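Local structure of ribosomal-protein-S5-alanine N-acetyltransferase (Vibrio fischeri, 3IGR) at residues Y26-N30 against S102-E106; H9-I15 against Y69-K75; T83-S87 against A116-I121. The protein probably catalyses transfer of the acetyl group of acetyl-CoA to the N-terminal alanine of ribosomal protein uS5, as expected of a RimJ-type GNAT acetyltransferase. One frame throughout, in Å; residues are numbered along the deposited sequence.

Contact 1: Y26-N30 against S102-E106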
loop_
_atom_site.group_PDB
_atom_site.type_symbol
_atom_site.label_atom_id
_atom_site.label_comp_id
_atom_site.label_asym_id
_atom_site.label_seq_id
_atom_site.Cartn_x
_atom_site.Cartn_y
_atom_site.Cartn_z
ATOM N N TYR A 26 -2.981 -27.953 5.664
ATOM C CA TYR A 26 -3.048 -26.539 6.002
ATOM C C TYR A 26 -4.153 -26.244 7.022
ATOM O O TYR A 26 -3.928 -25.495 7.969
ATOM C CB TYR A 26 -3.223 -25.677 4.744
ATOM C CG TYR A 26 -3.636 -24.254 5.043
ATOM C CD1 TYR A 26 -2.696 -23.303 5.436
ATOM C CD2 TYR A 26 -4.975 -23.855 4.939
ATOM C CE1 TYR A 26 -3.074 -22.014 5.736
ATOM C CE2 TYR A 26 -5.357 -22.559 5.223
ATOM C CZ TYR A 26 -4.404 -21.642 5.617
ATOM O OH TYR A 26 -4.787 -20.351 5.895
ATOM N N PHE A 27 -5.346 -26.799 6.824
ATOM C CA PHE A 27 -6.436 -26.493 7.740
ATOM C C PHE A 27 -6.258 -27.262 9.034
ATOM O O PHE A 27 -6.591 -26.778 10.112
ATOM C CB PHE A 27 -7.810 -26.730 7.094
ATOM C CG PHE A 27 -8.204 -25.639 6.125
ATOM C CD1 PHE A 27 -8.441 -24.345 6.583
ATOM C CD2 PHE A 27 -8.302 -25.895 4.764
ATOM C CE1 PHE A 27 -8.784 -23.318 5.700
ATOM C CE2 PHE A 27 -8.643 -24.873 3.869
ATOM C CZ PHE A 27 -8.890 -23.582 4.342
HETATM N N MSE A 28 -5.674 -28.444 8.925
HETATM C CA MSE A 28 -5.428 -29.255 10.095
HETATM C C MSE A 28 -4.333 -28.604 10.945
HETATM O O MSE A 28 -4.404 -28.627 12.167
HETATM C CB MSE A 28 -5.098 -30.671 9.646
HETATM C CG MSE A 28 -4.316 -31.471 10.587
HETATM SE SE MSE A 28 -4.304 -33.297 9.953
HETATM C CE MSE A 28 -4.028 -33.048 8.037
ATOM N N ARG A 29 -3.354 -27.990 10.277
ATOM C CA ARG A 29 -2.262 -27.251 10.922
ATOM C C ARG A 29 -2.773 -26.011 11.666
ATOM O O ARG A 29 -2.341 -25.724 12.784
ATOM C CB ARG A 29 -1.209 -26.856 9.868
ATOM C CG ARG A 29 0.092 -26.271 10.398
ATOM C CD ARG A 29 1.265 -26.420 9.392
ATOM N NE ARG A 29 1.223 -25.403 8.346
ATOM C CZ ARG A 29 0.861 -25.610 7.074
ATOM N NH1 ARG A 29 0.516 -26.819 6.639
ATOM N NH2 ARG A 29 0.855 -24.597 6.224
ATOM N N ASN A 30 -3.710 -25.291 11.053
ATOM C CA ASN A 30 -4.234 -24.062 11.631
ATOM C C ASN A 30 -5.599 -24.181 12.333
ATOM O O ASN A 30 -6.219 -23.163 12.653
ATOM C CB ASN A 30 -4.263 -22.963 10.561
ATOM C CG ASN A 30 -2.883 -22.554 10.121
ATOM O OD1 ASN A 30 -2.268 -21.689 10.728
ATOM N ND2 ASN A 30 -2.386 -23.176 9.057
ATOM N N SER A 102 -7.629 -16.672 4.479
ATOM C CA SER A 102 -6.951 -17.077 5.692
ATOM C C SER A 102 -5.463 -17.183 5.405
ATOM O O SER A 102 -5.040 -17.302 4.242
ATOM C CB SER A 102 -7.501 -18.424 6.210
ATOM O OG SER A 102 -7.195 -19.479 5.309
ATOM N N LEU A 103 -4.682 -17.118 6.476
ATOM C CA LEU A 103 -3.233 -17.233 6.418
ATOM C C LEU A 103 -2.745 -18.077 7.575
ATOM O O LEU A 103 -3.274 -17.991 8.695
ATOM C CB LEU A 103 -2.588 -15.848 6.478
ATOM C CG LEU A 103 -1.084 -15.731 6.172
ATOM C CD1 LEU A 103 -0.793 -16.095 4.736
ATOM C CD2 LEU A 103 -0.622 -14.319 6.454
ATOM N N ASP A 104 -1.747 -18.907 7.286
ATOM C CA ASP A 104 -1.047 -19.689 8.294
ATOM C C ASP A 104 -0.535 -18.778 9.407
ATOM O O ASP A 104 -0.035 -17.701 9.121
ATOM C CB ASP A 104 0.105 -20.439 7.633
ATOM C CG ASP A 104 0.754 -21.435 8.566
ATOM O OD1 ASP A 104 0.366 -22.621 8.519
ATOM O OD2 ASP A 104 1.622 -21.027 9.363
ATOM N N SER A 105 -0.665 -19.197 10.669
ATOM C CA SER A 105 -0.311 -18.320 11.802
ATOM C C SER A 105 1.191 -18.022 11.924
ATOM O O SER A 105 1.577 -17.010 12.505
ATOM C CB SER A 105 -0.859 -18.856 13.139
ATOM O OG SER A 105 -0.189 -20.036 13.513
ATOM N N GLU A 106 2.035 -18.885 11.370
ATOM C CA GLU A 106 3.485 -18.630 11.384
ATOM C C GLU A 106 3.921 -17.633 10.296
ATOM O O GLU A 106 5.056 -17.179 10.287
ATOM C CB GLU A 106 4.257 -19.943 11.275
ATOM C CG GLU A 106 3.980 -20.908 12.434
ATOM C CD GLU A 106 4.515 -20.403 13.777
ATOM O OE1 GLU A 106 5.585 -19.752 13.802
ATOM O OE2 GLU A 106 3.879 -20.673 14.820
#

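Contact 2: H9-I15 against Y69-K75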
loop_
_atom_site.group_PDB
_atom_site.type_symbol
_atom_site.label_atom_id
_atom_site.label_comp_id
_atom_site.label_asym_id
_atom_site.label_seq_id
_atom_site.Cartn_x
_atom_site.Cartn_y
_atom_site.Cartn_z
ATOM N N HIS A 9 8.964 -15.503 -2.618
ATOM C CA HIS A 9 8.981 -16.970 -2.755
ATOM C C HIS A 9 7.580 -17.616 -2.665
ATOM O O HIS A 9 7.432 -18.787 -2.291
ATOM C CB HIS A 9 9.992 -17.617 -1.793
ATOM C CG HIS A 9 9.766 -17.287 -0.346
ATOM N ND1 HIS A 9 10.337 -16.190 0.267
ATOM C CD2 HIS A 9 9.056 -17.928 0.613
ATOM C CE1 HIS A 9 9.975 -16.163 1.539
ATOM N NE2 HIS A 9 9.202 -17.208 1.775
ATOM N N TYR A 10 6.562 -16.846 -3.037
ATOM C CA TYR A 10 5.160 -17.286 -2.988
ATOM C C TYR A 10 4.497 -17.339 -4.364
ATOM O O TYR A 10 4.897 -16.623 -5.290
ATOM C CB TYR A 10 4.348 -16.368 -2.070
ATOM C CG TYR A 10 4.938 -16.246 -0.691
ATOM C CD1 TYR A 10 4.761 -17.263 0.250
ATOM C CD2 TYR A 10 5.711 -15.140 -0.329
ATOM C CE1 TYR A 10 5.318 -17.173 1.516
ATOM C CE2 TYR A 10 6.276 -15.044 0.953
ATOM C CZ TYR A 10 6.066 -16.068 1.865
ATOM O OH TYR A 10 6.598 -16.011 3.136
ATOM N N GLN A 11 3.498 -18.208 -4.486
ATOM C CA GLN A 11 2.669 -18.309 -5.687
ATOM C C GLN A 11 1.197 -18.373 -5.280
ATOM O O GLN A 11 0.836 -19.147 -4.395
ATOM C CB GLN A 11 3.017 -19.568 -6.490
ATOM C CG GLN A 11 2.076 -19.798 -7.679
ATOM C CD GLN A 11 2.381 -21.060 -8.457
ATOM O OE1 GLN A 11 3.145 -21.918 -8.006
ATOM N NE2 GLN A 11 1.777 -21.185 -9.635
ATOM N N VAL A 12 0.371 -17.539 -5.911
ATOM C CA VAL A 12 -1.077 -17.553 -5.719
ATOM C C VAL A 12 -1.651 -18.104 -7.012
ATOM O O VAL A 12 -1.387 -17.578 -8.101
ATOM C CB VAL A 12 -1.658 -16.141 -5.452
ATOM C CG1 VAL A 12 -3.150 -16.218 -5.075
ATOM C CG2 VAL A 12 -0.873 -15.440 -4.353
ATOM N N ARG A 13 -2.418 -19.182 -6.896
ATOM C CA ARG A 13 -2.934 -19.867 -8.064
ATOM C C ARG A 13 -4.222 -20.539 -7.676
ATOM O O ARG A 13 -4.537 -20.638 -6.491
ATOM C CB ARG A 13 -1.921 -20.895 -8.604
ATOM C CG ARG A 13 -1.521 -21.999 -7.622
ATOM C CD ARG A 13 -0.990 -23.212 -8.380
ATOM N NE ARG A 13 -0.427 -24.246 -7.508
ATOM C CZ ARG A 13 -1.142 -25.138 -6.822
ATOM N NH1 ARG A 13 -2.475 -25.139 -6.875
ATOM N NH2 ARG A 13 -0.517 -26.034 -6.072
ATOM N N LEU A 14 -4.975 -20.990 -8.672
ATOM C CA LEU A 14 -6.198 -21.742 -8.392
ATOM C C LEU A 14 -5.835 -23.105 -7.818
ATOM O O LEU A 14 -4.845 -23.713 -8.219
ATOM C CB LEU A 14 -7.061 -21.872 -9.649
ATOM C CG LEU A 14 -7.767 -20.587 -10.103
ATOM C CD1 LEU A 14 -8.482 -20.791 -11.449
ATOM C CD2 LEU A 14 -8.767 -20.091 -9.051
ATOM N N ILE A 15 -6.624 -23.558 -6.853
ATOM C CA ILE A 15 -6.444 -24.871 -6.255
ATOM C C ILE A 15 -6.753 -25.964 -7.284
ATOM O O ILE A 15 -7.574 -25.760 -8.189
ATOM C CB ILE A 15 -7.291 -24.997 -4.954
ATOM C CG1 ILE A 15 -6.743 -26.091 -4.028
ATOM C CG2 ILE A 15 -8.797 -25.141 -5.257
ATOM C CD1 ILE A 15 -7.469 -26.197 -2.701
ATOM N N TYR A 69 -11.305 -20.558 -6.074
ATOM C CA TYR A 69 -10.714 -20.823 -4.784
ATOM C C TYR A 69 -9.209 -20.807 -4.994
ATOM O O TYR A 69 -8.671 -21.704 -5.636
ATOM C CB TYR A 69 -11.203 -22.167 -4.241
ATOM C CG TYR A 69 -10.880 -22.394 -2.789
ATOM C CD1 TYR A 69 -11.892 -22.420 -1.834
ATOM C CD2 TYR A 69 -9.552 -22.571 -2.363
ATOM C CE1 TYR A 69 -11.601 -22.628 -0.493
ATOM C CE2 TYR A 69 -9.252 -22.778 -1.027
ATOM C CZ TYR A 69 -10.285 -22.816 -0.096
ATOM O OH TYR A 69 -10.002 -23.017 1.237
ATOM N N PHE A 70 -8.545 -19.765 -4.501
ATOM C CA PHE A 70 -7.094 -19.654 -4.641
ATOM C C PHE A 70 -6.356 -20.158 -3.412
ATOM O O PHE A 70 -6.827 -19.992 -2.281
ATOM C CB PHE A 70 -6.677 -18.206 -4.831
ATOM C CG PHE A 70 -7.077 -17.608 -6.148
ATOM C CD1 PHE A 70 -6.185 -17.623 -7.228
ATOM C CD2 PHE A 70 -8.316 -16.981 -6.287
ATOM C CE1 PHE A 70 -6.530 -17.041 -8.444
ATOM C CE2 PHE A 70 -8.689 -16.408 -7.505
ATOM C CZ PHE A 70 -7.789 -16.427 -8.585
ATOM N N VAL A 71 -5.183 -20.735 -3.636
ATOM C CA VAL A 71 -4.250 -21.041 -2.536
ATOM C C VAL A 71 -2.962 -20.203 -2.656
ATOM O O VAL A 71 -2.566 -19.795 -3.759
ATOM C CB VAL A 71 -3.899 -22.545 -2.439
ATOM C CG1 VAL A 71 -5.125 -23.354 -1.969
ATOM C CG2 VAL A 71 -3.337 -23.102 -3.755
ATOM N N VAL A 72 -2.348 -19.919 -1.513
ATOM C CA VAL A 72 -1.061 -19.256 -1.477
ATOM C C VAL A 72 -0.022 -20.333 -1.124
ATOM O O VAL A 72 -0.149 -21.020 -0.106
ATOM C CB VAL A 72 -1.005 -18.136 -0.430
ATOM C CG1 VAL A 72 0.375 -17.461 -0.479
ATOM C CG2 VAL A 72 -2.128 -17.120 -0.635
ATOM N N VAL A 73 0.983 -20.487 -1.978
ATOM C CA VAL A 73 1.980 -21.532 -1.798
ATOM C C VAL A 73 3.321 -20.919 -1.451
ATOM O O VAL A 73 3.769 -19.986 -2.119
ATOM C CB VAL A 73 2.136 -22.398 -3.072
ATOM C CG1 VAL A 73 3.314 -23.416 -2.919
ATOM C CG2 VAL A 73 0.836 -23.115 -3.376
ATOM N N ASP A 74 3.954 -21.440 -0.397
ATOM C CA ASP A 74 5.362 -21.171 -0.152
ATOM C C ASP A 74 6.151 -22.135 -1.040
ATOM O O ASP A 74 6.175 -23.342 -0.806
ATOM C CB ASP A 74 5.708 -21.386 1.323
ATOM C CG ASP A 74 7.114 -20.913 1.685
ATOM O OD1 ASP A 74 7.996 -20.817 0.808
ATOM O OD2 ASP A 74 7.338 -20.635 2.874
ATOM N N LYS A 75 6.766 -21.596 -2.081
ATOM C CA LYS A 75 7.521 -22.410 -3.031
ATOM C C LYS A 75 8.770 -23.024 -2.400
ATOM O O LYS A 75 9.188 -24.106 -2.790
ATOM C CB LYS A 75 7.886 -21.588 -4.267
ATOM C CG LYS A 75 6.692 -21.294 -5.178
ATOM C CD LYS A 75 6.867 -19.969 -5.933
ATOM C CE LYS A 75 7.942 -20.015 -7.001
ATOM N NZ LYS A 75 7.990 -18.726 -7.758
#

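Contact 3: T83-S87 against A116-I121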
loop_
_atom_site.group_PDB
_atom_site.type_symbol
_atom_site.label_atom_id
_atom_site.label_comp_id
_atom_site.label_asym_id
_atom_site.label_seq_id
_atom_site.Cartn_x
_atom_site.Cartn_y
_atom_site.Cartn_z
ATOM N N THR A 83 -5.244 -19.003 1.788
ATOM C CA THR A 83 -6.315 -19.210 0.833
ATOM C C THR A 83 -6.996 -17.869 0.578
ATOM O O THR A 83 -7.010 -16.993 1.449
ATOM C CB THR A 83 -7.406 -20.203 1.366
ATOM O OG1 THR A 83 -7.982 -19.663 2.553
ATOM C CG2 THR A 83 -6.838 -21.603 1.663
ATOM N N VAL A 84 -7.534 -17.702 -0.618
ATOM C CA VAL A 84 -8.385 -16.544 -0.926
ATOM C C VAL A 84 -9.497 -17.135 -1.752
ATOM O O VAL A 84 -9.247 -17.662 -2.836
ATOM C CB VAL A 84 -7.648 -15.409 -1.711
ATOM C CG1 VAL A 84 -8.555 -14.201 -1.900
ATOM C CG2 VAL A 84 -6.373 -14.949 -0.968
ATOM N N SER A 85 -10.717 -17.088 -1.225
ATOM C CA SER A 85 -11.836 -17.787 -1.859
ATOM C C SER A 85 -12.894 -16.798 -2.307
ATOM O O SER A 85 -13.416 -16.046 -1.492
ATOM C CB SER A 85 -12.450 -18.783 -0.883
ATOM O OG SER A 85 -13.644 -19.327 -1.429
ATOM N N TYR A 86 -13.207 -16.801 -3.602
ATOM C CA TYR A 86 -14.299 -15.979 -4.151
ATOM C C TYR A 86 -15.478 -16.912 -4.391
ATOM O O TYR A 86 -15.380 -17.863 -5.177
ATOM C CB TYR A 86 -13.874 -15.262 -5.435
ATOM C CG TYR A 86 -12.734 -14.314 -5.184
ATOM C CD1 TYR A 86 -12.974 -13.002 -4.789
ATOM C CD2 TYR A 86 -11.402 -14.748 -5.273
ATOM C CE1 TYR A 86 -11.922 -12.129 -4.536
ATOM C CE2 TYR A 86 -10.341 -13.880 -5.013
ATOM C CZ TYR A 86 -10.619 -12.574 -4.641
ATOM O OH TYR A 86 -9.607 -11.715 -4.352
ATOM N N SER A 87 -16.565 -16.654 -3.673
ATOM C CA SER A 87 -17.738 -17.508 -3.680
ATOM C C SER A 87 -18.996 -16.664 -3.760
ATOM O O SER A 87 -18.936 -15.432 -3.671
ATOM C CB SER A 87 -17.783 -18.319 -2.389
ATOM O OG SER A 87 -17.916 -17.439 -1.284
ATOM N N ALA A 116 -1.829 -11.205 -1.629
ATOM C CA ALA A 116 -2.620 -12.304 -2.205
ATOM C C ALA A 116 -4.030 -11.862 -2.596
ATOM O O ALA A 116 -4.515 -12.180 -3.691
ATOM C CB ALA A 116 -2.668 -13.512 -1.229
ATOM N N VAL A 117 -4.676 -11.111 -1.709
ATOM C CA VAL A 117 -6.042 -10.632 -1.936
ATOM C C VAL A 117 -6.048 -9.532 -2.998
ATOM O O VAL A 117 -6.929 -9.513 -3.850
ATOM C CB VAL A 117 -6.703 -10.099 -0.648
ATOM C CG1 VAL A 117 -8.073 -9.496 -0.940
ATOM C CG2 VAL A 117 -6.854 -11.213 0.409
ATOM N N ASN A 118 -5.073 -8.615 -2.942
ATOM C CA ASN A 118 -4.980 -7.536 -3.929
ATOM C C ASN A 118 -4.860 -8.036 -5.359
ATOM O O ASN A 118 -5.500 -7.500 -6.274
ATOM C CB ASN A 118 -3.789 -6.626 -3.650
ATOM C CG ASN A 118 -3.877 -5.315 -4.394
ATOM O OD1 ASN A 118 -4.902 -4.991 -4.988
ATOM N ND2 ASN A 118 -2.805 -4.538 -4.350
ATOM N N VAL A 119 -4.010 -9.043 -5.548
ATOM C CA VAL A 119 -3.689 -9.483 -6.892
ATOM C C VAL A 119 -4.869 -10.274 -7.464
ATOM O O VAL A 119 -5.181 -10.160 -8.644
ATOM C CB VAL A 119 -2.343 -10.225 -6.937
ATOM C CG1 VAL A 119 -2.450 -11.667 -6.390
ATOM C CG2 VAL A 119 -1.768 -10.165 -8.324
ATOM N N THR A 120 -5.547 -11.027 -6.608
ATOM C CA THR A 120 -6.733 -11.764 -7.033
ATOM C C THR A 120 -7.990 -10.888 -7.200
ATOM O O THR A 120 -8.768 -11.128 -8.112
ATOM C CB THR A 120 -7.005 -12.964 -6.127
ATOM O OG1 THR A 120 -7.169 -12.515 -4.772
ATOM C CG2 THR A 120 -5.856 -13.939 -6.215
ATOM N N ILE A 121 -8.194 -9.880 -6.350
ATOM C CA ILE A 121 -9.289 -8.920 -6.564
ATOM C C ILE A 121 -9.103 -8.254 -7.926
ATOM O O ILE A 121 -10.056 -8.090 -8.705
ATOM C CB ILE A 121 -9.364 -7.803 -5.482
ATOM C CG1 ILE A 121 -10.222 -8.212 -4.303
ATOM C CG2 ILE A 121 -10.132 -6.603 -5.974
ATOM C CD1 ILE A 121 -9.718 -9.301 -3.505
#

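Contact 1: Y26-N30 against S102-E106
Asp104 OD1 is gripped by two residues at the end of helix 20-29. Asn30 ND2 lies 2.9 Å from Asp104 OD1 and gives a nearly straight bond that comes down on the carboxylate from above its plane. Arg29 NE reaches the same oxygen from the opposite face, on the syn side, closing a salt bridge; a weaker bond from Arg29 NH2 runs beside it. The Asn30 amide and the carboxylate stand perpendicular. In return, the Ser105 N-H bonds to Asn30 OD1 over 3.0 Å, and the other amide hydrogen of Asn30 goes to Tyr26 O, 3.0 Å from ND2, so that both ends of the amide fix its rotation. Farther along, Tyr26 OH meets Ser102 OG at 2.6 Å, with CG anti to the backbone N (chi1 166°) carrying the ring out from the helix toward the strand; its edge meets Asp104 N.

In the second shell, Arg29 NH2 also bonds to Ile80 O and Ser102 OG to Thr83 OG1. Asp104 OD2 accepts from Glu106 N, an Asx turn that orients the carboxylate as strand 96-103 ends. With a guanidinium and an amide N-H converging on one oxygen, the buried Asp104 would be expected to stay ionised.

Contact 2: H9-I15 against Y69-K75
Two antiparallel strands of the GNAT sheet, 10-14 and 68-74, pair here in regular register, with Gln11-Val73 and Arg13-Val71 as the hydrogen-bonded pairs. Gln11 O receives Val73 N at 2.8 Å, and Ile15 N prolongs the ladder to Tyr69 O. Among the side chains, Leu14 CD2 sits over the centre of the Phe70 ring, 3.8 Å from its centroid and 9° off the normal, a CH-pi contact. Val12 CG1 comes within 4.0 Å of Phe70 CD1, and these side chains meet at about a right angle.

On the face of Val71 and Val73, the Arg13 guanidinium turns one face to Val71 CG2 and Val73 CG2. Its NH1 bonds to Leu14 O, with the acceptor in the guanidinium plane, and forms a salt bridge with Asp19. Ile15 CD1 packs on Val71 CG1 at 3.8 Å, beneath helices 20-29 and 48-63. At the far end, the His9 ring turns its edge to Asp74, His9 CD2 lying 3.1 Å from Asp74 OD1, while Asp74 OD2 bonds to Tyr107 OH. The guanidinium thus lays one face on the valine methyls while NH1 engages oxygens, so one side chain serves both packing and polarity.

Contact 3: T83-S87 against A116-I121
Tyr86 reaches from strand 79-90 to helix 112-126, and its outer atoms make the contact. From CB, CG is set anti to the carbonyl carbon (chi1 -62°), and with chi2 at -88° the ring presents its edge to the helix. Along one edge, Tyr86 CE2 lies 3.6 Å from Thr120 CB. The Ile121 CD1 methyl also lies near the ring's edge, beside Tyr86 CE1 and CZ, but its place is doubtful, and the contact rests on Thr120. At the tip, Tyr86 OH gives its hydrogen to Thr120 OG1, 2.6 Å away, although the hydroxyl is placed less surely because it stands too near the Ile121 methyl in the model.

Thr120 OG1 occupies the position between its own backbone N and carbonyl carbon (chi1 58°), which turns the hydroxyl back along the helix. Ala116 O lies 2.9 Å from Thr120 OG1, a possible acceptor for the threonine proton. Two residues back along the strand, Val84 supplies the apolar half, facing Ala116 and Val117 one turn nearer the helix start: Val84 CG2 meets Ala116 CB and Val117 CG2, each at 4.0 Å, while Val84 CG1 leans on Thr120 OG1 at 3.6 Å.

The axes of the two short segments approach to 9.2 Å, with 33° between their directions. Strands 68-74 and 96-103 flank 79-90: Phe70 and Val72 of the first touch Thr120 and Ala116, and Val99 of the second touches Val84 and Tyr86. On the other face of the sheet, Thr83 meets helix 20-29.

In the fold
All three contacts share one mixed sheet within the GNAT domain. Contacts 2 and 3 are the nearest, centres 10 Å apart, joined where strand 68-74 pairs with 79-90; contact 1 lies about 14 Å from contact 2 and 16 Å from contact 3. Contact 1 alternates along the chain with both others, whereas contact 2 closes before contact 3 opens. Contact 1 packs helix 20-29 on one face of the sheet and contact 3 packs helix 112-126 on the other; on the helix 20-29 side Phe27 touches both Thr83 and Tyr69, tying contact 1 to the other two. Strands and helices distant in sequence are thus interlocked into the layered alpha/beta core characteristic of GNAT acetyltransferases.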